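Local coordinates for putative phosphohistidine phosphatase, SixA (Nakamurella multipartita, PDB 4HBZ), which probably removes phosphate from phosphohistidine, as a member of the histidine phosphatase superfamily related to phosphoglycerate mutases, at residues G157-L162 with L180-V185. Sequence-based numbering, arbitrary orientation.
Sequences GTFAVL and LVQHPV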
loop_
_atom_site.group_PDB
_atom_site.type_symbol
_atom_site.label_atom_id
_atom_site.label_comp_id
_atom_site.label_asym_id
_atom_site.label_seq_id
_atom_site.Cartn_x
_atom_site.Cartn_y
_atom_site.Cartn_z
ATOM N N GLY A 157 7.467 -6.168 4.122
ATOM C CA GLY A 157 7.745 -6.316 2.699
ATOM C C GLY A 157 6.563 -6.748 1.862
ATOM O O GLY A 157 6.611 -6.704 0.627
ATOM N N THR A 158 5.478 -7.175 2.528
ATOM C CA THR A 158 4.259 -7.582 1.810
ATOM C C THR A 158 3.567 -6.430 1.160
ATOM O O THR A 158 3.600 -5.319 1.657
ATOM C CB THR A 158 3.279 -8.259 2.799
ATOM O OG1 THR A 158 3.922 -9.371 3.410
ATOM C CG2 THR A 158 2.003 -8.772 2.159
ATOM N N PHE A 159 2.962 -6.664 0.014
ATOM C CA PHE A 159 2.036 -5.670 -0.521
ATOM C C PHE A 159 0.782 -6.318 -1.042
ATOM O O PHE A 159 0.745 -7.461 -1.431
ATOM C CB PHE A 159 2.693 -4.799 -1.607
ATOM C CG PHE A 159 3.165 -5.543 -2.833
ATOM C CD1 PHE A 159 2.319 -5.805 -3.902
ATOM C CD2 PHE A 159 4.492 -5.995 -2.879
ATOM C CE1 PHE A 159 2.785 -6.476 -5.019
ATOM C CE2 PHE A 159 4.939 -6.679 -3.981
ATOM C CZ PHE A 159 4.104 -6.887 -5.047
ATOM N N ALA A 160 -0.289 -5.538 -0.976
ATOM C CA ALA A 160 -1.616 -5.879 -1.530
ATOM C C ALA A 160 -1.939 -4.985 -2.698
ATOM O O ALA A 160 -1.591 -3.778 -2.687
ATOM C CB ALA A 160 -2.693 -5.702 -0.464
ATOM N N VAL A 161 -2.520 -5.566 -3.720
ATOM C CA VAL A 161 -2.928 -4.854 -4.907
ATOM C C VAL A 161 -4.451 -4.866 -4.945
ATOM O O VAL A 161 -5.077 -5.930 -4.874
ATOM C CB VAL A 161 -2.403 -5.511 -6.192
ATOM C CG1 VAL A 161 -2.833 -4.706 -7.439
ATOM C CG2 VAL A 161 -0.890 -5.703 -6.145
ATOM N N LEU A 162 -5.035 -3.664 -4.988
ATOM C CA LEU A 162 -6.462 -3.489 -5.002
ATOM C C LEU A 162 -6.894 -2.648 -6.191
ATOM O O LEU A 162 -6.094 -1.930 -6.750
ATOM C CB LEU A 162 -6.948 -2.830 -3.708
ATOM C CG LEU A 162 -6.518 -3.508 -2.410
ATOM C CD1 LEU A 162 -5.290 -2.841 -1.823
ATOM C CD2 LEU A 162 -7.651 -3.528 -1.390
ATOM N N LEU A 180 -4.713 -9.217 -5.269
ATOM C CA LEU A 180 -3.658 -10.114 -4.839
ATOM C C LEU A 180 -2.917 -9.577 -3.654
ATOM O O LEU A 180 -2.846 -8.365 -3.429
ATOM C CB LEU A 180 -2.714 -10.447 -5.972
ATOM C CG LEU A 180 -1.970 -9.362 -6.625
ATOM C CD1 LEU A 180 -0.528 -9.407 -6.098
ATOM C CD2 LEU A 180 -1.939 -9.561 -8.141
ATOM N N VAL A 181 -2.306 -10.511 -2.915
ATOM C CA VAL A 181 -1.365 -10.189 -1.866
ATOM C C VAL A 181 -0.076 -10.923 -2.235
ATOM O O VAL A 181 -0.096 -12.155 -2.419
ATOM C CB VAL A 181 -1.868 -10.549 -0.458
ATOM C CG1 VAL A 181 -0.833 -10.159 0.609
ATOM C CG2 VAL A 181 -3.234 -9.933 -0.181
ATOM N N GLN A 182 1.011 -10.155 -2.392
ATOM C CA GLN A 182 2.350 -10.690 -2.688
ATOM C C GLN A 182 3.190 -10.629 -1.444
ATOM O O GLN A 182 3.481 -9.566 -0.906
ATOM C CB GLN A 182 3.017 -9.881 -3.795
ATOM C CG GLN A 182 2.450 -10.192 -5.166
ATOM C CD GLN A 182 2.747 -11.595 -5.638
ATOM O OE1 GLN A 182 1.849 -12.271 -6.151
ATOM N NE2 GLN A 182 3.981 -12.062 -5.458
ATOM N N HIS A 183 3.594 -11.799 -0.983
ATOM C CA HIS A 183 4.374 -11.942 0.217
ATOM C C HIS A 183 5.878 -11.900 -0.063
ATOM O O HIS A 183 6.334 -12.176 -1.168
ATOM C CB HIS A 183 3.971 -13.265 0.918
ATOM C CG HIS A 183 2.516 -13.314 1.254
ATOM N ND1 HIS A 183 2.034 -12.872 2.470
ATOM C CD2 HIS A 183 1.437 -13.604 0.511
ATOM C CE1 HIS A 183 0.730 -12.965 2.480
ATOM N NE2 HIS A 183 0.327 -13.375 1.303
ATOM N N PRO A 184 6.679 -11.545 0.941
ATOM C CA PRO A 184 8.097 -11.353 0.702
ATOM C C PRO A 184 8.767 -12.680 0.377
ATOM O O PRO A 184 8.267 -13.756 0.746
ATOM C CB PRO A 184 8.650 -10.812 2.006
ATOM C CG PRO A 184 7.529 -10.805 2.960
ATOM C CD PRO A 184 6.290 -11.172 2.304
ATOM N N VAL A 185 9.796 -12.582 -0.445
ATOM C CA VAL A 185 10.409 -13.832 -0.924
ATOM C C VAL A 185 11.842 -13.956 -0.550
ATOM O O VAL A 185 12.459 -15.050 -0.868
ATOM C CB VAL A 185 10.227 -14.024 -2.431
ATOM C CG1 VAL A 185 8.801 -14.356 -2.777
ATOM C CG2 VAL A 185 10.791 -12.818 -3.216
HETATM O O HOH W 1 6.180 -8.659 -1.289
#
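The Phe159 ring lies beneath the start of the Gln182 side chain, whose CB sits over one ring face, displaced toward the rim, at 3.4 Å from CZ. This is a CH-pi contact, with CB 23° off the ring normal. Phe159 CG stands between its own backbone N and carbonyl carbon (chi1 62°); Val161 CG2 meets the edge of the Phe159 ring in plane. An alanine in place of Phe159 would probably leave Gln182 CB and CG without their aromatic floor and open a gap toward Trp55. On the same face of the sheet, Val161 and Leu180 lie side by side, CG2 of the former 3.7 Å from CD1 of the latter.

The two backbones are a worked example of antiparallel pairing. Phe159 and Gln182 exchange two hydrogen bonds, the one from Gln182 N to Phe159 O being 2.9 Å long. Val161 N donates to Leu180 O at 2.8 Å, nearly straight at 173°, while the return bond from Leu180 N to Val161 O is weak. Ala160 and Val181 form the non-hydrogen-bonded pair between them. Where strand 159-164 begins, a water donates to both Gly157 O and Gln182 O, giving the latter a second donor besides Phe159 N. Thr158 CG2, anti to the backbone N, reaches Val181 CG1 at 3.5 Å; its OG1 packs against Pro184 CD at 3.2 Å but hydrogen-bonds to Ala155 O.

These two strands form the antiparallel margin of the mixed sheet of this histidine phosphatase fold: 177-182 is an edge strand of the sheet within this chain, and 159-164 also bonds to strand 20-26 through Ala160 and Leu24. Helix 43-59 covers the Phe159 and Leu180 face with Ala52, Trp55 and Leu56, whereas Leu151 from a loop packs on Ala160 and Val181 across the sheet.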